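Acyl-CoA hydrolase (Bacillus halodurans, PDB 1VPM) binds coenzyme A and probably hydrolyses the thioester bond of long-chain fatty acyl-CoAs. Local coordinates at residues 93-103 against 151-162; 50-58 against 119-127. All blocks are in the same frame, centred on the assembly; numbering follows the deposited sequence. Where two conformers were deposited one is given.

Contact 1: residues 93-103 against 151-162; sequences THTGRTSMEVY and LYETAPARKENR. With COA (coenzyme A), chain D.
At the rim of the coenzyme A pocket, a salt-bridge network ties the hairpin 93-103 to helix 151-162 through Glu101. Its CG stands anti to the backbone N (chi1 -176°), and the extended chain carries the carboxylate across to the helix. Arg158 grips it side-on with two nearly straight bonds, NH2 to Glu101 OE1 and NE to Glu101 OE2, both 2.9 Å. Arg162 NH2 takes the anti lone pair of Glu101 OE2 at 2.8 Å, its guanidinium almost perpendicular to the carboxylate (84°), and also pairs with Asp72. Thr93 OG1 fills the anti lone pair of Glu101 OE1 at 2.6 Å. Replacing Glu101 by alanine is likely to leave two neighbouring arginines and the Thr93 hydroxyl without their common acceptor, although Leu151 O and the Thr154 hydroxyl would still hold Arg158. On the neighbouring strand, His94 lies with Ala155 CB over one ring face, 3.8 Å from the centroid, and turns its edge to the face of Tyr152 in a T-shaped pair. At the hairpin turn, Ser99 OG bonds O8A of coenzyme A at 2.6 Å, and Thr98 bonds O9A with both backbone N and OG1. This anion-binding turn between two hotdog strands, with Lys159 NZ close by, forms the 3'-phosphate site.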
loop_
_atom_site.group_PDB
_atom_site.type_symbol
_atom_site.label_atom_id
_atom_site.label_comp_id
_atom_site.label_asym_id
_atom_site.label_seq_id
_atom_site.Cartn_x
_atom_site.Cartn_y
_atom_site.Cartn_z
ATOM N N THR A 93 9.998 29.131 -3.884
ATOM C CA THR A 93 9.663 30.538 -3.883
ATOM C C THR A 93 10.815 31.394 -3.411
ATOM O O THR A 93 10.870 32.563 -3.764
ATOM C CB THR A 93 8.499 30.842 -2.930
ATOM O OG1 THR A 93 8.734 30.253 -1.664
ATOM C CG2 THR A 93 7.258 30.284 -3.477
ATOM N N HIS A 94 11.749 30.807 -2.674
ATOM C CA HIS A 94 12.861 31.570 -2.025
ATOM C C HIS A 94 13.829 30.572 -1.415
ATOM O O HIS A 94 13.466 29.469 -1.106
ATOM C CB HIS A 94 12.339 32.505 -0.907
ATOM C CG HIS A 94 13.323 33.536 -0.415
ATOM N ND1 HIS A 94 13.964 33.435 0.804
ATOM C CD2 HIS A 94 13.679 34.743 -0.924
ATOM C CE1 HIS A 94 14.714 34.506 0.997
ATOM N NE2 HIS A 94 14.567 35.318 -0.033
ATOM N N THR A 95 15.069 30.982 -1.222
ATOM C CA THR A 95 16.079 30.089 -0.676
ATOM C C THR A 95 16.917 30.798 0.378
ATOM O O THR A 95 17.053 32.011 0.355
ATOM C CB THR A 95 17.043 29.550 -1.767
ATOM O OG1 THR A 95 17.880 30.599 -2.290
ATOM C CG2 THR A 95 16.294 28.814 -2.867
ATOM N N GLY A 96 17.505 30.008 1.250
ATOM C CA GLY A 96 18.569 30.471 2.161
ATOM C C GLY A 96 19.852 29.812 1.691
ATOM O O GLY A 96 20.023 29.575 0.509
ATOM N N ARG A 97 20.701 29.407 2.614
ATOM C CA ARG A 97 21.990 28.826 2.277
ATOM C C ARG A 97 21.834 27.392 1.824
ATOM O O ARG A 97 22.319 27.026 0.753
ATOM C CB ARG A 97 22.935 28.902 3.482
ATOM C CG ARG A 97 24.387 28.711 3.091
ATOM C CD ARG A 97 25.330 28.820 4.304
ATOM N NE ARG A 97 25.264 27.632 5.170
ATOM C CZ ARG A 97 25.917 26.485 4.958
ATOM N NH1 ARG A 97 26.719 26.313 3.900
ATOM N NH2 ARG A 97 25.764 25.489 5.827
ATOM N N THR A 98 21.159 26.587 2.645
ATOM C CA THR A 98 20.895 25.183 2.352
ATOM C C THR A 98 19.411 24.868 2.292
ATOM O O THR A 98 19.045 23.719 2.035
ATOM C CB THR A 98 21.534 24.278 3.423
ATOM O OG1 THR A 98 20.822 24.383 4.666
ATOM C CG2 THR A 98 22.996 24.659 3.612
ATOM N N SER A 99 18.579 25.875 2.542
ATOM C CA SER A 99 17.120 25.695 2.679
ATOM C C SER A 99 16.376 26.356 1.535
ATOM O O SER A 99 16.854 27.305 0.897
ATOM C CB SER A 99 16.654 26.227 4.046
ATOM O OG SER A 99 16.751 27.634 4.126
HETATM N N MSE A 100 15.205 25.790 1.235
HETATM C CA MSE A 100 14.319 26.274 0.209
HETATM C C MSE A 100 12.921 26.363 0.779
HETATM O O MSE A 100 12.440 25.417 1.411
HETATM C CB MSE A 100 14.294 25.275 -0.917
HETATM C CG MSE A 100 15.586 25.154 -1.653
HETATM SE SE MSE A 100 15.744 23.456 -2.677
HETATM C CE MSE A 100 16.180 22.190 -1.245
ATOM N N GLU A 101 12.270 27.500 0.586
ATOM C CA GLU A 101 10.846 27.558 0.816
ATOM C C GLU A 101 10.124 27.022 -0.423
ATOM O O GLU A 101 10.435 27.400 -1.566
ATOM C CB GLU A 101 10.394 29.010 1.076
ATOM C CG GLU A 101 8.929 29.088 1.413
ATOM C CD GLU A 101 8.463 30.537 1.625
ATOM O OE1 GLU A 101 8.524 31.339 0.646
ATOM O OE2 GLU A 101 8.118 30.868 2.776
ATOM N N VAL A 102 9.197 26.115 -0.173
ATOM C CA VAL A 102 8.364 25.524 -1.209
ATOM C C VAL A 102 6.891 25.887 -0.933
ATOM O O VAL A 102 6.378 25.706 0.180
ATOM C CB VAL A 102 8.559 24.008 -1.333
ATOM C CG1 VAL A 102 7.624 23.440 -2.394
ATOM C CG2 VAL A 102 10.012 23.668 -1.649
ATOM N N TYR A 103 6.275 26.516 -1.907
ATOM C CA TYR A 103 4.824 26.774 -1.889
ATOM C C TYR A 103 4.113 25.642 -2.610
ATOM O O TYR A 103 4.509 25.225 -3.710
ATOM C CB TYR A 103 4.539 28.137 -2.558
ATOM C CG TYR A 103 3.079 28.355 -2.910
ATOM C CD1 TYR A 103 2.168 28.773 -1.957
ATOM C CD2 TYR A 103 2.608 28.099 -4.211
ATOM C CE1 TYR A 103 0.810 28.974 -2.297
ATOM C CE2 TYR A 103 1.287 28.320 -4.558
ATOM C CZ TYR A 103 0.385 28.704 -3.617
ATOM O OH TYR A 103 -0.907 28.895 -4.026
ATOM N N LEU A 151 5.732 36.373 -3.794
ATOM C CA LEU A 151 6.094 35.342 -2.831
ATOM C C LEU A 151 7.568 35.471 -2.428
ATOM O O LEU A 151 7.898 35.272 -1.267
ATOM C CB LEU A 151 5.745 33.971 -3.331
ATOM C CG LEU A 151 4.244 33.713 -3.512
ATOM C CD1 LEU A 151 3.931 32.299 -3.995
ATOM C CD2 LEU A 151 3.463 34.012 -2.254
ATOM N N TYR A 152 8.446 35.747 -3.384
ATOM C CA TYR A 152 9.862 35.989 -3.095
ATOM C C TYR A 152 10.040 37.199 -2.156
ATOM O O TYR A 152 10.797 37.139 -1.187
ATOM C CB TYR A 152 10.626 36.073 -4.423
ATOM C CG TYR A 152 12.122 36.236 -4.323
ATOM C CD1 TYR A 152 12.661 37.465 -4.103
ATOM C CD2 TYR A 152 12.979 35.157 -4.476
ATOM C CE1 TYR A 152 14.019 37.640 -4.028
ATOM C CE2 TYR A 152 14.356 35.319 -4.419
ATOM C CZ TYR A 152 14.851 36.576 -4.181
ATOM O OH TYR A 152 16.185 36.779 -4.114
ATOM N N GLU A 153 9.346 38.291 -2.436
ATOM C CA GLU A 153 9.462 39.516 -1.652
ATOM C C GLU A 153 9.045 39.292 -0.195
ATOM O O GLU A 153 9.614 39.934 0.742
ATOM C CB GLU A 153 8.578 40.624 -2.232
ATOM C CG GLU A 153 9.120 41.282 -3.496
ATOM N N THR A 154 8.065 38.424 0.011
ATOM C CA THR A 154 7.452 38.200 1.313
ATOM C C THR A 154 8.049 37.026 2.078
ATOM O O THR A 154 7.679 36.811 3.226
ATOM C CB THR A 154 5.908 38.036 1.205
ATOM O OG1 THR A 154 5.579 37.035 0.223
ATOM C CG2 THR A 154 5.286 39.414 0.843
ATOM N N ALA A 155 9.003 36.306 1.477
ATOM C CA ALA A 155 9.577 35.109 2.064
ATOM C C ALA A 155 10.442 35.448 3.311
ATOM O O ALA A 155 10.338 34.729 4.304
ATOM C CB ALA A 155 10.396 34.392 1.059
ATOM N N PRO A 156 11.282 36.498 3.258
ATOM C CA PRO A 156 12.072 36.808 4.468
ATOM C C PRO A 156 11.258 36.975 5.757
ATOM O O PRO A 156 11.646 36.453 6.809
ATOM C CB PRO A 156 12.796 38.105 4.061
ATOM C CG PRO A 156 13.008 37.886 2.586
ATOM C CD PRO A 156 11.647 37.442 2.173
ATOM N N ALA A 157 10.114 37.651 5.674
ATOM C CA ALA A 157 9.226 37.771 6.826
ATOM C C ALA A 157 8.730 36.413 7.332
ATOM O O ALA A 157 8.609 36.208 8.533
ATOM C CB ALA A 157 8.068 38.611 6.479
ATOM N N ARG A 158 8.391 35.501 6.423
ATOM C CA ARG A 158 7.933 34.189 6.808
ATOM C C ARG A 158 9.036 33.404 7.474
ATOM O O ARG A 158 8.769 32.647 8.410
ATOM C CB ARG A 158 7.373 33.411 5.597
ATOM C CG ARG A 158 6.015 33.953 5.133
ATOM C CD ARG A 158 5.382 33.061 4.098
ATOM N NE ARG A 158 6.159 32.954 2.881
ATOM C CZ ARG A 158 6.066 33.784 1.868
ATOM N NH1 ARG A 158 5.180 34.749 1.890
ATOM N NH2 ARG A 158 6.835 33.628 0.825
ATOM N N LYS A 159 10.264 33.570 6.987
ATOM C CA LYS A 159 11.417 32.889 7.545
ATOM C C LYS A 159 11.662 33.394 8.983
ATOM O O LYS A 159 11.924 32.595 9.873
ATOM C CB LYS A 159 12.672 33.131 6.716
ATOM C CG LYS A 159 13.801 32.145 7.098
ATOM C CD LYS A 159 15.089 32.330 6.279
ATOM C CE LYS A 159 16.126 31.178 6.526
ATOM N NZ LYS A 159 17.464 31.419 5.865
ATOM N N GLU A 160 11.517 34.693 9.176
ATOM C CA GLU A 160 11.648 35.282 10.506
ATOM C C GLU A 160 10.610 34.708 11.465
ATOM O O GLU A 160 10.936 34.424 12.630
ATOM C CB GLU A 160 11.550 36.821 10.426
ATOM C CG GLU A 160 11.880 37.544 11.712
ATOM C CD GLU A 160 13.270 37.195 12.270
ATOM O OE1 GLU A 160 14.204 36.884 11.486
ATOM O OE2 GLU A 160 13.417 37.226 13.510
ATOM N N ASN A 161 9.374 34.526 10.988
ATOM C CA ASN A 161 8.331 33.877 11.792
ATOM C C ASN A 161 8.658 32.438 12.177
ATOM O O ASN A 161 8.324 32.021 13.279
ATOM C CB ASN A 161 6.967 33.976 11.116
ATOM C CG ASN A 161 6.442 35.399 11.071
ATOM O OD1 ASN A 161 7.055 36.308 11.625
ATOM N ND2 ASN A 161 5.311 35.601 10.394
ATOM N N ARG A 162 9.287 31.680 11.293
ATOM C CA ARG A 162 9.659 30.313 11.611
ATOM C C ARG A 162 10.755 30.297 12.685
ATOM O O ARG A 162 10.739 29.434 13.564
ATOM C CB ARG A 162 10.139 29.570 10.372
ATOM C CG ARG A 162 9.058 29.446 9.302
ATOM C CD ARG A 162 9.520 28.753 8.069
ATOM N NE ARG A 162 8.446 28.900 7.096
ATOM C CZ ARG A 162 8.530 29.547 5.940
ATOM N NH1 ARG A 162 9.692 30.049 5.499
ATOM N NH2 ARG A 162 7.462 29.635 5.195
HETATM N N1A COA D . 11.894 25.389 9.945
HETATM C C2A COA D . 12.398 26.119 8.907
HETATM N N3A COA D . 13.781 26.091 8.651
HETATM C C4A COA D . 14.603 25.328 9.428
HETATM C C5A COA D . 14.092 24.583 10.504
HETATM C C6A COA D . 12.720 24.616 10.776
HETATM N N6A COA D . 12.255 24.023 11.891
HETATM N N7A COA D . 15.143 23.949 11.111
HETATM C C8A COA D . 16.285 24.271 10.442
HETATM N N9A COA D . 15.962 25.121 9.413
HETATM C C1B COA D . 16.854 25.548 8.353
HETATM C C2B COA D . 17.929 26.456 8.909
HETATM O O2B COA D . 17.431 27.754 9.101
HETATM C C3B COA D . 18.986 26.353 7.822
HETATM O O3B COA D . 18.684 27.369 6.882
HETATM P P3B COA D . 19.762 28.071 5.938
HETATM O O7A COA D . 20.229 29.299 6.609
HETATM O O8A COA D . 19.215 28.470 4.627
HETATM O O9A COA D . 20.825 27.049 5.657
HETATM C C4B COA D . 18.809 24.917 7.305
HETATM O O4B COA D . 17.592 24.447 7.888
HETATM C C5B COA D . 19.922 23.955 7.730
HETATM O O5B COA D . 19.998 23.968 9.155
HETATM P P1A COA D . 21.395 24.125 9.995
HETATM O O1A COA D . 21.127 24.969 11.224
HETATM O O2A COA D . 22.521 24.637 9.121
HETATM O O3A COA D . 21.827 22.626 10.406
HETATM P P2A COA D . 20.993 21.548 11.280
HETATM O O4A COA D . 20.368 22.238 12.483
HETATM O O5A COA D . 21.960 20.416 11.585
HETATM O O6A COA D . 19.839 20.957 10.297
HETATM C CBP COA D . 17.608 20.143 10.026
HETATM C CCP COA D . 18.478 21.341 10.408
HETATM C CDP COA D . 16.195 20.623 9.677
HETATM C CEP COA D . 18.253 19.506 8.777
HETATM C CAP COA D . 17.570 19.139 11.215
HETATM O OAP COA D . 17.086 19.668 12.444
HETATM C C9P COA D . 16.785 17.903 10.821
HETATM O O9P COA D . 17.474 16.935 10.063
HETATM N N8P COA D . 15.494 17.748 11.155
HETATM C C7P COA D . 14.848 16.527 10.714
HETATM C C6P COA D . 14.443 16.607 9.239
HETATM C C5P COA D . 13.696 15.357 8.822
HETATM O O5P COA D . 14.302 14.265 8.835
HETATM N N4P COA D . 12.410 15.485 8.481
HETATM C C3P COA D . 11.644 14.361 8.010
HETATM C C2P COA D . 10.707 13.680 9.009
HETATM S S1P COA D . 11.254 13.330 10.734
HETATM O O HOH W 1 10.678 31.991 3.688
#

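Contact 2: residues 50-58 against 119-127; sequences IDEIAALTA and TTESFLTMV. With COA (coenzyme A), chain D.
Ile50 begins the packing of helix 43-62 on strand 116-129, the central helix against the curved antiparallel sheet that defines the hotdog fold. Its branches divide the work: CD1 reaches Thr120 CG2, while CG2, anti to the backbone N, touches both Ser122 OG and Leu124 CD1, each 3.7 Å away. Asp51 sets its carboxylate across the Leu124 side chain, with OD1 3.7 Å from Leu124 CD2. That oxygen is satisfied by the hydroxyl of Thr68 on strand 65-75, and OD2 makes a weak bond to the backbone N of Gly44 of a second subunit, so a buried acid lies beside apolar packing where the helix meets the neighbouring copy. One turn on, Ala54 sets its CB against both methyls of Leu124, CD2 at 3.9 Å, and near the selenium of Met126, a selenomethionine here. Ala55 presents its backbone to the end of that side chain, with CA 3.8 Å from Met126 CE. The small alanines are consistent with the closer approach of the strand there: the CA atoms of Ala58 and Met126 are 6.6 Å apart, against 8.2 Å for Ile50 and Ser122, and the short axes cross at -46°. The Met126 chain is bent at chi2 and chi3 (-56° and -66°), which turns SE and CE along the helix, while Ala58 CB touches Met126 CB at 3.6 Å.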
loop_
_atom_site.group_PDB
_atom_site.type_symbol
_atom_site.label_atom_id
_atom_site.label_comp_id
_atom_site.label_asym_id
_atom_site.label_seq_id
_atom_site.Cartn_x
_atom_site.Cartn_y
_atom_site.Cartn_z
ATOM N N ILE A 50 1.199 16.692 -0.175
ATOM C CA ILE A 50 1.847 17.994 -0.148
ATOM C C ILE A 50 3.375 17.849 0.057
ATOM O O ILE A 50 4.165 18.449 -0.665
ATOM C CB ILE A 50 1.238 18.877 0.966
ATOM C CG1 ILE A 50 -0.136 19.414 0.577
ATOM C CG2 ILE A 50 2.141 20.075 1.344
ATOM C CD1 ILE A 50 -0.890 19.961 1.706
ATOM N N ASP A 51 3.785 17.025 1.009
ATOM C CA ASP A 51 5.225 16.810 1.235
ATOM C C ASP A 51 5.850 16.093 0.050
ATOM O O ASP A 51 6.980 16.406 -0.310
ATOM C CB ASP A 51 5.458 15.985 2.476
ATOM C CG ASP A 51 6.917 15.919 2.850
ATOM O OD1 ASP A 51 7.380 16.993 3.353
ATOM O OD2 ASP A 51 7.566 14.847 2.670
ATOM N N GLU A 52 5.152 15.156 -0.577
ATOM C CA GLU A 52 5.683 14.416 -1.727
ATOM C C GLU A 52 6.023 15.382 -2.828
ATOM O O GLU A 52 7.113 15.305 -3.437
ATOM C CB GLU A 52 4.645 13.382 -2.213
ATOM C CG GLU A 52 5.128 12.434 -3.244
ATOM C CD GLU A 52 4.049 11.457 -3.721
ATOM O OE1 GLU A 52 3.200 11.022 -2.893
ATOM O OE2 GLU A 52 4.076 11.165 -4.925
ATOM N N ILE A 53 5.097 16.289 -3.118
ATOM C CA ILE A 53 5.315 17.217 -4.237
ATOM C C ILE A 53 6.393 18.223 -3.817
ATOM O O ILE A 53 7.202 18.652 -4.623
ATOM C CB ILE A 53 4.032 17.852 -4.764
ATOM C CG1 ILE A 53 4.268 18.496 -6.142
ATOM C CG2 ILE A 53 3.441 18.782 -3.879
ATOM C CD1 ILE A 53 3.037 18.849 -6.871
ATOM N N ALA A 54 6.442 18.587 -2.558
ATOM C CA ALA A 54 7.478 19.500 -2.118
ATOM C C ALA A 54 8.875 18.932 -2.227
ATOM O O ALA A 54 9.812 19.660 -2.562
ATOM C CB ALA A 54 7.194 19.989 -0.713
ATOM N N ALA A 55 9.026 17.669 -1.881
ATOM C CA ALA A 55 10.291 16.937 -1.993
ATOM C C ALA A 55 10.718 16.897 -3.448
ATOM O O ALA A 55 11.886 17.149 -3.749
ATOM C CB ALA A 55 10.158 15.557 -1.463
ATOM N N LEU A 56 9.795 16.551 -4.355
ATOM C CA LEU A 56 10.121 16.542 -5.772
ATOM C C LEU A 56 10.583 17.896 -6.284
ATOM O O LEU A 56 11.602 17.998 -6.993
ATOM C CB LEU A 56 8.936 16.008 -6.606
ATOM C CG LEU A 56 8.653 14.506 -6.594
ATOM C CD1 LEU A 56 7.250 14.254 -7.064
ATOM C CD2 LEU A 56 9.667 13.761 -7.466
ATOM N N THR A 57 9.840 18.909 -5.917
ATOM C CA THR A 57 10.168 20.289 -6.257
ATOM C C THR A 57 11.576 20.707 -5.797
ATOM O O THR A 57 12.390 21.280 -6.554
ATOM C CB THR A 57 9.081 21.193 -5.704
ATOM O OG1 THR A 57 7.802 20.778 -6.281
ATOM C CG2 THR A 57 9.353 22.657 -6.015
ATOM N N ALA A 58 11.868 20.419 -4.534
ATOM C CA ALA A 58 13.125 20.817 -3.935
ATOM C C ALA A 58 14.279 20.004 -4.533
ATOM O O ALA A 58 15.350 20.528 -4.783
ATOM C CB ALA A 58 13.034 20.618 -2.412
ATOM N N THR A 119 -8.431 23.553 -2.108
ATOM C CA THR A 119 -8.495 22.721 -0.921
ATOM C C THR A 119 -7.630 23.334 0.170
ATOM O O THR A 119 -8.053 23.553 1.291
ATOM C CB THR A 119 -7.882 21.349 -1.204
ATOM O OG1 THR A 119 -8.496 20.788 -2.356
ATOM C CG2 THR A 119 -8.092 20.422 -0.017
ATOM N N THR A 120 -6.378 23.602 -0.190
ATOM C CA THR A 120 -5.499 24.313 0.719
ATOM C C THR A 120 -4.249 24.793 0.003
ATOM O O THR A 120 -4.015 24.523 -1.163
ATOM C CB THR A 120 -5.104 23.409 1.881
ATOM O OG1 THR A 120 -4.527 24.190 2.976
ATOM C CG2 THR A 120 -4.172 22.360 1.372
ATOM N N GLU A 121 -3.498 25.614 0.722
ATOM C CA GLU A 121 -2.189 26.121 0.319
ATOM C C GLU A 121 -1.257 26.024 1.499
ATOM O O GLU A 121 -1.680 26.213 2.652
ATOM C CB GLU A 121 -2.297 27.592 -0.095
ATOM C CG GLU A 121 -3.206 27.886 -1.254
ATOM C CD GLU A 121 -3.354 29.374 -1.510
ATOM O OE1 GLU A 121 -4.033 30.005 -0.677
ATOM O OE2 GLU A 121 -2.831 29.870 -2.529
ATOM N N SER A 122 0.016 25.838 1.242
ATOM C CA SER A 122 0.944 25.714 2.329
ATOM C C SER A 122 2.361 26.109 1.880
ATOM O O SER A 122 2.647 26.192 0.719
ATOM C CB SER A 122 0.809 24.269 2.852
ATOM O OG SER A 122 1.937 23.470 2.670
ATOM N N PHE A 123 3.178 26.488 2.842
ATOM C CA PHE A 123 4.636 26.615 2.656
ATOM C C PHE A 123 5.381 25.580 3.492
ATOM O O PHE A 123 4.974 25.270 4.628
ATOM C CB PHE A 123 5.130 27.964 3.137
ATOM C CG PHE A 123 4.595 29.129 2.357
ATOM C CD1 PHE A 123 5.164 29.470 1.124
ATOM C CD2 PHE A 123 3.611 29.933 2.877
ATOM C CE1 PHE A 123 4.683 30.582 0.395
ATOM C CE2 PHE A 123 3.149 31.000 2.158
ATOM C CZ PHE A 123 3.694 31.327 0.912
ATOM N N LEU A 124 6.392 24.957 2.879
ATOM C CA LEU A 124 7.282 24.096 3.562
ATOM C C LEU A 124 8.720 24.587 3.472
ATOM O O LEU A 124 9.085 25.378 2.581
ATOM C CB LEU A 124 7.215 22.710 2.948
ATOM C CG LEU A 124 5.897 21.953 3.028
ATOM C CD1 LEU A 124 4.996 22.359 1.881
ATOM C CD2 LEU A 124 6.107 20.406 2.984
ATOM N N THR A 125 9.529 24.110 4.389
ATOM C CA THR A 125 10.961 24.393 4.345
ATOM C C THR A 125 11.666 23.066 4.114
ATOM O O THR A 125 11.643 22.152 4.988
ATOM C CB THR A 125 11.456 25.067 5.623
ATOM O OG1 THR A 125 10.824 26.354 5.803
ATOM C CG2 THR A 125 12.966 25.305 5.523
HETATM N N MSE A 126 12.366 22.984 2.973
HETATM C CA MSE A 126 13.095 21.799 2.583
HETATM C C MSE A 126 14.578 22.104 2.672
HETATM O O MSE A 126 14.975 23.198 2.341
HETATM C CB MSE A 126 12.749 21.419 1.135
HETATM C CG MSE A 126 11.266 21.292 0.805
HETATM SE SE MSE A 126 10.346 19.965 2.025
HETATM C CE MSE A 126 11.287 18.453 1.380
ATOM N N VAL A 127 15.377 21.124 3.074
ATOM C CA VAL A 127 16.822 21.290 3.218
ATOM C C VAL A 127 17.505 20.297 2.340
ATOM O O VAL A 127 17.210 19.130 2.429
ATOM C CB VAL A 127 17.269 21.167 4.701
ATOM C CG1 VAL A 127 18.772 21.260 4.807
ATOM C CG2 VAL A 127 16.640 22.289 5.505
HETATM N N1A COA D . 11.894 25.389 9.945
HETATM C C2A COA D . 12.398 26.119 8.907
HETATM N N3A COA D . 13.781 26.091 8.651
HETATM C C4A COA D . 14.603 25.328 9.428
HETATM C C5A COA D . 14.092 24.583 10.504
HETATM C C6A COA D . 12.720 24.616 10.776
HETATM N N6A COA D . 12.255 24.023 11.891
HETATM N N7A COA D . 15.143 23.949 11.111
HETATM C C8A COA D . 16.285 24.271 10.442
HETATM N N9A COA D . 15.962 25.121 9.413
HETATM C C1B COA D . 16.854 25.548 8.353
HETATM C C2B COA D . 17.929 26.456 8.909
HETATM O O2B COA D . 17.431 27.754 9.101
HETATM C C3B COA D . 18.986 26.353 7.822
HETATM O O3B COA D . 18.684 27.369 6.882
HETATM P P3B COA D . 19.762 28.071 5.938
HETATM O O7A COA D . 20.229 29.299 6.609
HETATM O O8A COA D . 19.215 28.470 4.627
HETATM O O9A COA D . 20.825 27.049 5.657
HETATM C C4B COA D . 18.809 24.917 7.305
HETATM O O4B COA D . 17.592 24.447 7.888
HETATM C C5B COA D . 19.922 23.955 7.730
HETATM O O5B COA D . 19.998 23.968 9.155
HETATM P P1A COA D . 21.395 24.125 9.995
HETATM O O1A COA D . 21.127 24.969 11.224
HETATM O O2A COA D . 22.521 24.637 9.121
HETATM O O3A COA D . 21.827 22.626 10.406
HETATM P P2A COA D . 20.993 21.548 11.280
HETATM O O4A COA D . 20.368 22.238 12.483
HETATM O O5A COA D . 21.960 20.416 11.585
HETATM O O6A COA D . 19.839 20.957 10.297
HETATM C CBP COA D . 17.608 20.143 10.026
HETATM C CCP COA D . 18.478 21.341 10.408
HETATM C CDP COA D . 16.195 20.623 9.677
HETATM C CEP COA D . 18.253 19.506 8.777
HETATM C CAP COA D . 17.570 19.139 11.215
HETATM O OAP COA D . 17.086 19.668 12.444
HETATM C C9P COA D . 16.785 17.903 10.821
HETATM O O9P COA D . 17.474 16.935 10.063
HETATM N N8P COA D . 15.494 17.748 11.155
HETATM C C7P COA D . 14.848 16.527 10.714
HETATM C C6P COA D . 14.443 16.607 9.239
HETATM C C5P COA D . 13.696 15.357 8.822
HETATM O O5P COA D . 14.302 14.265 8.835
HETATM N N4P COA D . 12.410 15.485 8.481
HETATM C C3P COA D . 11.644 14.361 8.010
HETATM C C2P COA D . 10.707 13.680 9.009
HETATM S S1P COA D . 11.254 13.330 10.734
#

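In the fold
Contacts 1 and 2 cover the two faces of one sheet, their centres 13 Å apart, and meet where strands 99-109 and 116-129 pair. Val102 O lies 2.8 Å from Leu124 N, probably a hydrogen bond, while Tyr103 OH probably bonds Glu121 OE2 at 2.6 Å. On the face of helix 151-162, Phe123 CD1 lies 3.5 Å from Glu101 CD, and the Phe123 ring makes a cation-pi contact with Arg158. Both contacts also reach the same coenzyme A: 93-103 binds its 3'-phosphate, whereas Thr125 CG2 of 119-127 lies 3.3 Å from adenine N3A and Val127 CG2 3.4 Å from O4B of the ribose. Thr68 O and, from the second subunit, Asp75 and Phe76 also hydrogen-bond the coenzyme.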